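PDB 5H0M: HNH endonuclease from Geobacillus virus E2, which probably cuts one strand of DNA, acting as a zinc-containing HNH nicking endonuclease of a thermophilic bacteriophage. Local coordinates for residues Ala54-Ser58 and Arg59-Arg63; Tyr74-Gln77 and His78-Lys81; Ala116-Asn119 and Arg120-Glu124. All coordinates share one frame; numbering follows the deposited sequence.

Contact 1. Residues Ala54-Ser58 and Arg59-Arg63; sequences AFYHS and REWER
Trp-61 and Ser-58 meet at the bend between two helices. Ser-58 is the N-cap of helix 59-71: its OG lies 3.0 Å from the backbone N of Trp-61 and accepts that N-H along a nearly straight line (162°). The same hydroxyl donates to the carbonyl O of Phe-55, 2.7 Å from OG, in the carbonyl plane and on a lone pair. Serine suits the place because one small hydroxyl can accept from the first turn of the new helix while it donates to the Phe-55 carbonyl of the turn before it. Phe-55 O also takes the backbone N-H of Ser-58, closing a type I turn from Phe-55 to Ser-58. The first helical turn follows, with Glu-62 N bonded to Ser-58 O at 3.0 Å.

Beside the turn three aromatic rings cluster. With CG of Trp-61 anti to its N (chi1 174°), the indole runs back against Phe-55 and Tyr-56. Trp-61 CB sits over one face of the Phe-55 ring, a CH-pi contact, and Trp-61 CE3 packs 3.5 Å from Phe-55 CE2, the two rings meeting obliquely. Tyr-56 turns its edge to the indole face, T-shaped with planes at 87°; its CD1 is 3.8 Å from Trp-61 NE1. The broad rings of Phe-55 and Trp-61 provide the buried packing, while Tyr-56 lies on the exposed side of the cluster.

The contact lies at the turn joining helix 41-55 to helix 59-71. Beyond the pair, Trp-61 meets the ring of His-93 on strand 90-93, and Phe-55 rests on Leu-97, Arg-104 and Leu-105 of the loops.

Contact 2. Residues Tyr74-Gln77 and His78-Lys81; sequences YLCQ and HCLK. With ZN (zinc ion), chain B.
The CxxC pair of the Cys4 zinc site forms this contact, with Cys-76 at the N-cap of the short helix 77-81 and Cys-79 in its first turn. Both thiolates bind the zinc ion: Cys-76 SG and Cys-79 SG each lie 2.3 Å from it. The Cys-76 sulfur does a second job, accepting the backbone N-H of Cys-79 at 3.4 Å in an almost straight bond (172°). Such N-H...S bonds probably draw some negative charge from the sulfur, as the helix start may also do. Cysteine fits the cap because its sulfur can serve metal and amide together.

The two side chains reach the ion by different torsions. Cys-76 holds SG anti to its own N (chi1 175°), whereas Cys-79 sets SG beside its N (chi1 -80°). Together with the turn, these torsions bring both sulfurs to one metal, their CB atoms 3.9 Å apart.

Backbone bonds close the turn behind them: Leu-80 N to Cys-76 O at 3.0 Å, and Lys-81 N to Gln-77 O at 3.2 Å. In front of that second carbonyl oxygen lies the aliphatic part of Lys-81, whose CG comes within 3.3 Å of Gln-77 O. A long lysine chain suits this exposed position, where its methylenes can cover backbone. Leu-80 extends beside the Gln-77 side chain, the two pointing the same way, and also touches Ile-85. His-78 leaves the turn in another direction, and its NE2 bonds to Gln-111 OE1 of strand 110-113.

Cys-114 and Cys-117 complete the tetrahedral site, a Cys4 site as in other HNH endonucleases, where the zinc is probably structural.

Contact 3. Residues Ala116-Asn119 and Arg120-Glu124; sequences ACHN and RKTAE. With ZN (zinc ion), chain B.
The imidazole of His-118 has the hydroxyl of Thr-122 over one face, with OG1 3.9 Å above the ring plane and displaced toward the rim. The guanidinium of Arg-120 meets the sulfur of Cys-117 obliquely, NH2 lying 3.4 Å from SG. Both pairs follow the spacing of helix 115-129, where residues three or four apart share a side.

OG1 of Thr-122 turns back to donate to the carbonyl O of His-118, 2.9 Å away, while the backbone N of Thr-122 reaches the same oxygen at 2.9 Å. The two donors come from opposite faces of the carbonyl plane, so one oxygen is held twice. OG1 gets there by standing beside the backbone N (chi1 -65°). Threonine suits a mid-helix position in this way, since its hydroxyl can be satisfied within the helix.

Arg-120 reaches out from the helix and slightly back toward its start, and bends at chi3 (58°), carrying its head to the zinc-bound sulfur. A water links its NE to Cys-117 O, lying 2.8 Å from NE, and this tie helps fix the guanidinium. NH1 forms a salt bridge with Glu-82. Lys-121 leaves on a different side of the helix, to Asp-92 and Asp-125, a long chain able to reach acids beyond its own turn.

Cys-117 SG binds the zinc ion at 2.3 Å. A Cys4 zinc centre formally carries net negative charge if all four cysteines are thiolates, so the nearby arginine would probably offset part of it, and Glu-82 would in turn probably balance the arginine.

Contacts 2 and 3 share the zinc ion and touch: Cys-117 SG lies 3.6 Å from Cys-76 SG, and Arg-120 packs on His-78. The metal thus ties helix 77-81 to helix 115-129. Contact 1 stands apart, about 23 Å from either between centres, and on the other side of the chain's centre from contact 3. Helix 59-71 starts at contact 1 and leads toward contact 2. Each contact is partly buried: Phe-55 and Trp-61 lie inside against exposed Tyr-56, Cys-76 and Cys-79 against exposed Leu-80 and Lys-81, Cys-117 and Lys-121 against exposed Asn-119. Aromatic packing thus serves contact 1, metal binding contact 2, and metal with charge contact 3, which, unlike the two caps, lies within a helix.

Contact 1. Residues Ala54-Ser58 and Arg59-Arg63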
ATOM      1  N   ALA A  54      -9.141   5.513   8.836  1.00 17.29           N
ATOM      2  CA  ALA A  54      -9.268   6.940   8.586  1.00 17.82           C
ATOM      3  C   ALA A  54      -8.252   7.426   7.567  1.00 17.92           C
ATOM      4  O   ALA A  54      -8.531   8.329   6.771  1.00 18.91           O
ATOM      5  CB  ALA A  54      -9.130   7.731   9.878  1.00 18.91           C
ATOM      6  N   PHE A  55      -7.077   6.809   7.569  1.00 16.18           N
ATOM      7  CA  PHE A  55      -6.012   7.216   6.658  1.00 15.02           C
ATOM      8  C   PHE A  55      -6.444   7.171   5.191  1.00 13.84           C
ATOM      9  O   PHE A  55      -6.150   8.073   4.404  1.00 14.48           O
ATOM     10  CB  PHE A  55      -4.774   6.353   6.871  1.00 15.25           C
ATOM     11  CG  PHE A  55      -3.663   6.641   5.908  1.00 14.57           C
ATOM     12  CD1 PHE A  55      -2.880   7.767   6.070  1.00 15.49           C
ATOM     13  CD2 PHE A  55      -3.434   5.807   4.825  1.00 15.32           C
ATOM     14  CE1 PHE A  55      -1.858   8.059   5.182  1.00 16.60           C
ATOM     15  CE2 PHE A  55      -2.414   6.094   3.932  1.00 15.26           C
ATOM     16  CZ  PHE A  55      -1.632   7.209   4.109  1.00 15.80           C
ATOM     17  N   TYR A  56      -7.157   6.128   4.819  1.00 13.13           N
ATOM     18  CA  TYR A  56      -7.533   5.963   3.415  1.00 13.84           C
ATOM     19  C   TYR A  56      -8.552   6.989   2.951  1.00 15.16           C
ATOM     20  O   TYR A  56      -8.707   7.188   1.744  1.00 16.60           O
ATOM     21  CB  TYR A  56      -8.039   4.549   3.163  1.00 14.86           C
ATOM     22  CG  TYR A  56      -6.968   3.490   3.352  1.00 14.65           C
ATOM     23  CD1 TYR A  56      -5.900   3.384   2.468  1.00 16.75           C
ATOM     24  CD2 TYR A  56      -7.028   2.605   4.401  1.00 14.50           C
ATOM     25  CE1 TYR A  56      -4.919   2.403   2.630  1.00 14.95           C
ATOM     26  CE2 TYR A  56      -6.055   1.632   4.570  1.00 14.20           C
ATOM     27  CZ  TYR A  56      -5.020   1.529   3.692  1.00 14.37           C
ATOM     28  OH  TYR A  56      -4.069   0.526   3.894  1.00 17.29           O
ATOM     29  N   HIS A  57      -9.211   7.650   3.907  1.00 15.34           N
ATOM     30  CA  HIS A  57     -10.117   8.760   3.607  1.00 17.28           C
ATOM     31  C   HIS A  57      -9.425  10.106   3.585  1.00 17.27           C
ATOM     32  O   HIS A  57     -10.053  11.103   3.238  1.00 19.60           O
ATOM     33  CB  HIS A  57     -11.209   8.845   4.668  1.00 17.17           C
ATOM     34  CG  HIS A  57     -12.132   7.679   4.669  1.00 18.17           C
ATOM     35  ND1 HIS A  57     -13.221   7.588   3.828  1.00 21.62           N
ATOM     36  CD2 HIS A  57     -12.115   6.537   5.395  1.00 20.19           C
ATOM     37  CE1 HIS A  57     -13.851   6.450   4.059  1.00 21.35           C
ATOM     38  NE2 HIS A  57     -13.204   5.798   5.006  1.00 22.05           N
ATOM     39  N   SER A  58      -8.152  10.152   3.961  1.00 16.19           N
ATOM     40  CA  SER A  58      -7.475  11.412   4.200  1.00 16.09           C
ATOM     41  C   SER A  58      -7.109  12.135   2.920  1.00 16.28           C
ATOM     42  O   SER A  58      -6.829  11.517   1.891  1.00 16.24           O
ATOM     43  CB  SER A  58      -6.218  11.220   5.056  1.00 16.06           C
ATOM     44  OG  SER A  58      -5.174  10.606   4.306  1.00 16.85           O
ATOM     45  N   ARG A  59      -7.061  13.462   3.013  1.00 17.80           N
ATOM     46  CA  ARG A  59      -6.598  14.299   1.913  1.00 17.43           C
ATOM     47  C   ARG A  59      -5.157  13.940   1.510  1.00 15.77           C
ATOM     48  O   ARG A  59      -4.830  13.937   0.334  1.00 16.69           O
ATOM     49  CB  ARG A  59      -6.699  15.802   2.284  1.00 18.64           C
ATOM     50  CG  ARG A  59      -5.846  16.244   3.479  1.00 22.99           C
ATOM     51  CD  ARG A  59      -6.033  17.707   3.882  1.00 28.47           C
ATOM     52  NE  ARG A  59      -5.129  18.056   4.983  1.00 38.24           N
ATOM     53  CZ  ARG A  59      -5.238  19.130   5.767  1.00 43.30           C
ATOM     54  NH1 ARG A  59      -6.223  20.006   5.603  1.00 37.00           N
ATOM     55  NH2 ARG A  59      -4.351  19.327   6.738  1.00 46.68           N
ATOM     56  N   GLU A  60      -4.322  13.621   2.492  1.00 16.74           N
ATOM     57  CA  GLU A  60      -2.912  13.337   2.235  1.00 16.14           C
ATOM     58  C   GLU A  60      -2.785  12.041   1.434  1.00 14.90           C
ATOM     59  O   GLU A  60      -2.033  11.983   0.471  1.00 14.27           O
ATOM     60  CB  GLU A  60      -2.129  13.246   3.541  1.00 18.39           C
ATOM     61  CG  GLU A  60      -2.032  14.566   4.308  1.00 20.77           C
ATOM     62  CD  GLU A  60      -3.175  14.822   5.286  1.00 23.51           C
ATOM     63  OE1 GLU A  60      -4.120  14.020   5.396  1.00 22.61           O
ATOM     64  OE2 GLU A  60      -3.118  15.865   5.970  1.00 26.81           O
ATOM     65  N   TRP A  61      -3.542  11.012   1.814  1.00 14.33           N
ATOM     66  CA  TRP A  61      -3.533   9.774   1.035  1.00 14.88           C
ATOM     67  C   TRP A  61      -4.072  10.016  -0.360  1.00 14.81           C
ATOM     68  O   TRP A  61      -3.504   9.529  -1.336  1.00 14.82           O
ATOM     69  CB  TRP A  61      -4.316   8.663   1.725  1.00 14.00           C
ATOM     70  CG  TRP A  61      -4.445   7.426   0.876  1.00 14.12           C
ATOM     71  CD1 TRP A  61      -5.589   6.894   0.403  1.00 15.05           C
ATOM     72  CD2 TRP A  61      -3.380   6.602   0.365  1.00 13.82           C
ATOM     73  NE1 TRP A  61      -5.329   5.789  -0.371  1.00 14.86           N
ATOM     74  CE2 TRP A  61      -3.979   5.576  -0.387  1.00 13.81           C
ATOM     75  CE3 TRP A  61      -1.992   6.625   0.482  1.00 14.30           C
ATOM     76  CZ2 TRP A  61      -3.242   4.595  -1.021  1.00 14.19           C
ATOM     77  CZ3 TRP A  61      -1.261   5.648  -0.142  1.00 15.59           C
ATOM     78  CH2 TRP A  61      -1.890   4.645  -0.883  1.00 14.51           C
ATOM     79  N   GLU A  62      -5.181  10.751  -0.476  1.00 15.00           N
ATOM     80  CA  GLU A  62      -5.791  10.914  -1.799  1.00 16.18           C
ATOM     81  C   GLU A  62      -4.779  11.532  -2.773  1.00 15.49           C
ATOM     82  O   GLU A  62      -4.632  11.083  -3.919  1.00 16.64           O
ATOM     83  CB  GLU A  62      -7.046  11.783  -1.701  1.00 19.07           C
ATOM     84  CG  GLU A  62      -7.862  11.814  -2.991  1.00 21.08           C
ATOM     85  CD  GLU A  62      -9.236  12.472  -2.869  1.00 24.96           C
ATOM     86  OE1 GLU A  62      -9.746  12.712  -1.751  1.00 26.77           O
ATOM     87  OE2 GLU A  62      -9.809  12.764  -3.930  1.00 28.31           O
ATOM     88  N   ARG A  63      -4.056  12.542  -2.299  1.00 14.89           N
ATOM     89  CA  ARG A  63      -3.075  13.239  -3.099  1.00 15.99           C
ATOM     90  C   ARG A  63      -1.852  12.362  -3.392  1.00 15.35           C
ATOM     91  O   ARG A  63      -1.346  12.332  -4.500  1.00 16.50           O
ATOM     92  CB  ARG A  63      -2.661  14.490  -2.338  1.00 18.98           C
ATOM     93  CG  ARG A  63      -1.661  15.415  -2.981  1.00 25.45           C
ATOM     94  CD  ARG A  63      -0.995  16.207  -1.866  1.00 33.79           C
ATOM     95  NE  ARG A  63      -1.950  16.652  -0.835  1.00 38.20           N
ATOM     96  CZ  ARG A  63      -1.663  16.806   0.462  1.00 41.07           C
ATOM     97  NH1 ARG A  63      -0.445  16.542   0.910  1.00 43.97           N
ATOM     98  NH2 ARG A  63      -2.599  17.221   1.320  1.00 41.36           N
TER

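Contact 2. Residues Tyr74-Gln77 and His78-Lys81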
ATOM      1  N   TYR A  74       0.818   4.996 -14.355  1.00 15.51           N
ATOM      2  CA  TYR A  74      -0.330   4.112 -14.224  1.00 15.58           C
ATOM      3  C   TYR A  74      -0.013   2.672 -14.613  1.00 15.59           C
ATOM      4  O   TYR A  74      -0.909   1.916 -14.958  1.00 16.72           O
ATOM      5  CB  TYR A  74      -1.554   4.679 -14.975  1.00 17.94           C
ATOM      6  CG  TYR A  74      -2.235   5.784 -14.200  1.00 21.29           C
ATOM      7  CD1 TYR A  74      -1.704   7.052 -14.188  1.00 21.33           C
ATOM      8  CD2 TYR A  74      -3.384   5.537 -13.457  1.00 23.23           C
ATOM      9  CE1 TYR A  74      -2.295   8.083 -13.465  1.00 21.61           C
ATOM     10  CE2 TYR A  74      -3.998   6.552 -12.739  1.00 22.48           C
ATOM     11  CZ  TYR A  74      -3.443   7.825 -12.743  1.00 25.36           C
ATOM     12  OH  TYR A  74      -4.053   8.829 -12.013  1.00 32.33           O
ATOM     13  N   LEU A  75       1.256   2.293 -14.549  1.00 14.99           N
ATOM     14  CA  LEU A  75       1.668   0.919 -14.827  1.00 15.24           C
ATOM     15  C   LEU A  75       2.003   0.136 -13.571  1.00 15.20           C
ATOM     16  O   LEU A  75       2.636   0.655 -12.657  1.00 14.01           O
ATOM     17  CB  LEU A  75       2.901   0.893 -15.726  1.00 16.91           C
ATOM     18  CG  LEU A  75       2.697   1.473 -17.121  1.00 18.87           C
ATOM     19  CD1 LEU A  75       4.005   1.391 -17.875  1.00 21.63           C
ATOM     20  CD2 LEU A  75       1.595   0.730 -17.869  1.00 21.32           C
ATOM     21  N   CYS A  76       1.616  -1.130 -13.556  1.00 14.30           N
ATOM     22  CA  CYS A  76       1.988  -2.029 -12.474  1.00 12.86           C
ATOM     23  C   CYS A  76       3.495  -2.174 -12.418  1.00 13.61           C
ATOM     24  O   CYS A  76       4.117  -2.586 -13.386  1.00 15.08           O
ATOM     25  CB  CYS A  76       1.353  -3.393 -12.649  1.00 13.86           C
ATOM     26  SG  CYS A  76       1.886  -4.588 -11.409  1.00 13.77           S
ATOM     27  N   GLN A  77       4.090  -1.831 -11.281  1.00 12.73           N
ATOM     28  CA  GLN A  77       5.554  -1.840 -11.145  1.00 13.74           C
ATOM     29  C   GLN A  77       6.138  -3.228 -11.005  1.00 14.67           C
ATOM     30  O   GLN A  77       7.289  -3.442 -11.360  1.00 15.85           O
ATOM     31  CB  GLN A  77       5.972  -0.927  -9.977  1.00 14.44           C
ATOM     32  CG  GLN A  77       5.575   0.525 -10.194  1.00 15.28           C
ATOM     33  CD  GLN A  77       6.197   1.114 -11.444  1.00 17.52           C
ATOM     34  OE1 GLN A  77       5.515   1.412 -12.435  1.00 20.43           O
ATOM     35  NE2 GLN A  77       7.502   1.258 -11.419  1.00 17.95           N
ATOM     36  N   HIS A  78       5.366  -4.181 -10.505  1.00 14.68           N
ATOM     37  CA  HIS A  78       5.854  -5.557 -10.442  1.00 14.56           C
ATOM     38  C   HIS A  78       5.847  -6.183 -11.818  1.00 15.35           C
ATOM     39  O   HIS A  78       6.828  -6.802 -12.208  1.00 16.74           O
ATOM     40  CB  HIS A  78       5.032  -6.366  -9.461  1.00 14.53           C
ATOM     41  CG  HIS A  78       5.274  -5.976  -8.046  1.00 14.69           C
ATOM     42  ND1 HIS A  78       4.903  -6.766  -6.991  1.00 16.98           N
ATOM     43  CD2 HIS A  78       5.893  -4.897  -7.509  1.00 13.45           C
ATOM     44  CE1 HIS A  78       5.252  -6.180  -5.860  1.00 16.25           C
ATOM     45  NE2 HIS A  78       5.851  -5.040  -6.152  1.00 14.74           N
ATOM     46  N   CYS A  79       4.772  -5.985 -12.567  1.00 14.81           N
ATOM     47  CA  CYS A  79       4.734  -6.441 -13.951  1.00 15.83           C
ATOM     48  C   CYS A  79       5.861  -5.809 -14.757  1.00 16.96           C
ATOM     49  O   CYS A  79       6.533  -6.498 -15.525  1.00 17.93           O
ATOM     50  CB  CYS A  79       3.387  -6.099 -14.590  1.00 16.45           C
ATOM     51  SG  CYS A  79       2.016  -7.213 -14.211  1.00 16.80           S
ATOM     52  N   LEU A  80       6.105  -4.520 -14.558  1.00 16.56           N
ATOM     53  CA  LEU A  80       7.158  -3.847 -15.324  1.00 18.72           C
ATOM     54  C   LEU A  80       8.527  -4.489 -15.066  1.00 19.69           C
ATOM     55  O   LEU A  80       9.319  -4.700 -15.998  1.00 21.48           O
ATOM     56  CB  LEU A  80       7.192  -2.346 -14.987  1.00 20.27           C
ATOM     57  CG  LEU A  80       8.019  -1.451 -15.908  1.00 22.48           C
ATOM     58  CD1 LEU A  80       7.476  -1.463 -17.325  1.00 23.59           C
ATOM     59  CD2 LEU A  80       8.032  -0.032 -15.352  1.00 23.01           C
ATOM     60  N   LYS A  81       8.806  -4.816 -13.816  1.00 19.49           N
ATOM     61  CA  LYS A  81      10.062  -5.481 -13.470  1.00 21.35           C
ATOM     62  C   LYS A  81      10.186  -6.861 -14.060  1.00 21.79           C
ATOM     63  O   LYS A  81      11.300  -7.307 -14.341  1.00 23.78           O
ATOM     64  CB  LYS A  81      10.256  -5.485 -11.973  1.00 24.09           C
ATOM     65  CG  LYS A  81      10.546  -4.062 -11.517  1.00 32.44           C
ATOM     66  CD  LYS A  81      10.739  -3.881 -10.024  1.00 38.70           C
ATOM     67  CE  LYS A  81      10.453  -2.433  -9.634  1.00 43.80           C
ATOM     68  NZ  LYS A  81      11.042  -2.011  -8.334  1.00 46.59           N
TER
HETATM   69 ZN    ZN B 800       1.171  -6.645 -12.159  1.00 15.03          ZN

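Contact 3. Residues Ala116-Asn119 and Arg120-Glu124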
ATOM      1  N   ALA A 116      -3.600  -8.821  -9.933  1.00 14.40           N
ATOM      2  CA  ALA A 116      -2.874 -10.070  -9.781  1.00 15.08           C
ATOM      3  C   ALA A 116      -1.626  -9.893  -8.939  1.00 15.23           C
ATOM      4  O   ALA A 116      -1.322 -10.724  -8.089  1.00 16.68           O
ATOM      5  CB  ALA A 116      -2.529 -10.685 -11.133  1.00 16.74           C
ATOM      6  N   CYS A 117      -0.899  -8.799  -9.173  1.00 15.06           N
ATOM      7  CA  CYS A 117       0.292  -8.515  -8.381  1.00 14.59           C
ATOM      8  C   CYS A 117      -0.059  -8.128  -6.951  1.00 13.59           C
ATOM      9  O   CYS A 117       0.658  -8.474  -6.035  1.00 14.32           O
ATOM     10  CB  CYS A 117       1.142  -7.448  -9.052  1.00 13.93           C
ATOM     11  SG  CYS A 117       1.973  -8.104 -10.528  1.00 15.14           S
ATOM     12  N   HIS A 118      -1.170  -7.438  -6.740  1.00 14.85           N
ATOM     13  CA  HIS A 118      -1.608  -7.139  -5.372  1.00 15.24           C
ATOM     14  C   HIS A 118      -1.954  -8.425  -4.621  1.00 15.59           C
ATOM     15  O   HIS A 118      -1.612  -8.600  -3.449  1.00 16.45           O
ATOM     16  CB  HIS A 118      -2.800  -6.190  -5.368  1.00 16.18           C
ATOM     17  CG  HIS A 118      -3.228  -5.789  -3.991  1.00 19.49           C
ATOM     18  ND1 HIS A 118      -4.366  -6.286  -3.401  1.00 28.56           N
ATOM     19  CD2 HIS A 118      -2.662  -4.959  -3.081  1.00 21.28           C
ATOM     20  CE1 HIS A 118      -4.491  -5.766  -2.190  1.00 27.09           C
ATOM     21  NE2 HIS A 118      -3.476  -4.952  -1.978  1.00 22.91           N
ATOM     22  N   ASN A 119      -2.620  -9.355  -5.309  1.00 15.80           N
ATOM     23  CA  ASN A 119      -2.941 -10.649  -4.720  1.00 17.77           C
ATOM     24  C   ASN A 119      -1.688 -11.442  -4.379  1.00 16.58           C
ATOM     25  O   ASN A 119      -1.577 -12.028  -3.291  1.00 17.11           O
ATOM     26  CB  ASN A 119      -3.823 -11.431  -5.694  1.00 21.84           C
ATOM     27  CG  ASN A 119      -4.308 -12.738  -5.117  1.00 30.78           C
ATOM     28  OD1 ASN A 119      -5.145 -12.754  -4.207  1.00 37.78           O
ATOM     29  ND2 ASN A 119      -3.786 -13.845  -5.637  1.00 35.95           N
ATOM     30  N   ARG A 120      -0.724 -11.463  -5.291  1.00 15.67           N
ATOM     31  CA  ARG A 120       0.538 -12.147  -5.043  1.00 15.59           C
ATOM     32  C   ARG A 120       1.244 -11.530  -3.848  1.00 16.13           C
ATOM     33  O   ARG A 120       1.749 -12.241  -2.983  1.00 16.27           O
ATOM     34  CB  ARG A 120       1.440 -12.098  -6.286  1.00 15.88           C
ATOM     35  CG  ARG A 120       2.845 -12.602  -6.054  1.00 16.93           C
ATOM     36  CD  ARG A 120       3.657 -12.741  -7.320  1.00 16.77           C
ATOM     37  NE  ARG A 120       3.783 -11.487  -8.061  1.00 16.33           N
ATOM     38  CZ  ARG A 120       4.495 -11.338  -9.176  1.00 17.29           C
ATOM     39  NH1 ARG A 120       5.161 -12.366  -9.700  1.00 19.35           N
ATOM     40  NH2 ARG A 120       4.553 -10.153  -9.777  1.00 17.57           N
ATOM     41  N   LYS A 121       1.296 -10.202  -3.819  1.00 15.29           N
ATOM     42  CA  LYS A 121       1.982  -9.490  -2.739  1.00 15.14           C
ATOM     43  C   LYS A 121       1.310  -9.759  -1.406  1.00 15.13           C
ATOM     44  O   LYS A 121       1.982  -9.865  -0.374  1.00 15.88           O
ATOM     45  CB  LYS A 121       2.037  -7.990  -2.993  1.00 15.13           C
ATOM     46  CG  LYS A 121       2.736  -7.215  -1.873  1.00 17.52           C
ATOM     47  CD  LYS A 121       3.033  -5.789  -2.256  1.00 18.52           C
ATOM     48  CE  LYS A 121       3.738  -5.091  -1.100  1.00 17.25           C
ATOM     49  NZ  LYS A 121       2.907  -4.948   0.124  1.00 17.93           N
ATOM     50  N   THR A 122      -0.013  -9.878  -1.403  1.00 15.97           N
ATOM     51  CA  THR A 122      -0.735 -10.181  -0.160  1.00 17.37           C
ATOM     52  C   THR A 122      -0.273 -11.514   0.419  1.00 15.73           C
ATOM     53  O   THR A 122      -0.033 -11.628   1.620  1.00 16.55           O
ATOM     54  CB  THR A 122      -2.249 -10.171  -0.392  1.00 19.28           C
ATOM     55  OG1 THR A 122      -2.648  -8.845  -0.745  1.00 20.14           O
ATOM     56  CG2 THR A 122      -3.012 -10.627   0.853  1.00 20.52           C
ATOM     57  N   ALA A 123      -0.108 -12.518  -0.432  1.00 16.42           N
ATOM     58  CA  ALA A 123       0.366 -13.823   0.027  1.00 17.83           C
ATOM     59  C   ALA A 123       1.798 -13.769   0.534  1.00 18.13           C
ATOM     60  O   ALA A 123       2.151 -14.336   1.578  1.00 19.19           O
ATOM     61  CB  ALA A 123       0.236 -14.836  -1.091  1.00 19.88           C
ATOM     62  N   GLU A 124       2.639 -13.063  -0.204  1.00 17.24           N
ATOM     63  CA  GLU A 124       4.025 -12.854   0.207  1.00 16.96           C
ATOM     64  C   GLU A 124       4.099 -12.182   1.567  1.00 17.41           C
ATOM     65  O   GLU A 124       4.943 -12.528   2.413  1.00 18.39           O
ATOM     66  CB  GLU A 124       4.739 -11.972  -0.831  1.00 17.54           C
ATOM     67  CG  GLU A 124       4.885 -12.665  -2.168  1.00 19.11           C
ATOM     68  CD  GLU A 124       5.419 -11.774  -3.269  1.00 20.09           C
ATOM     69  OE1 GLU A 124       5.627 -10.577  -3.022  1.00 19.30           O
ATOM     70  OE2 GLU A 124       5.626 -12.313  -4.384  1.00 21.44           O
TER
HETATM   71 ZN    ZN B 800       1.171  -6.645 -12.159  1.00 15.03          ZN
HETATM   72  O   HOH W   1       3.314  -9.033  -6.777  1.00 14.60           O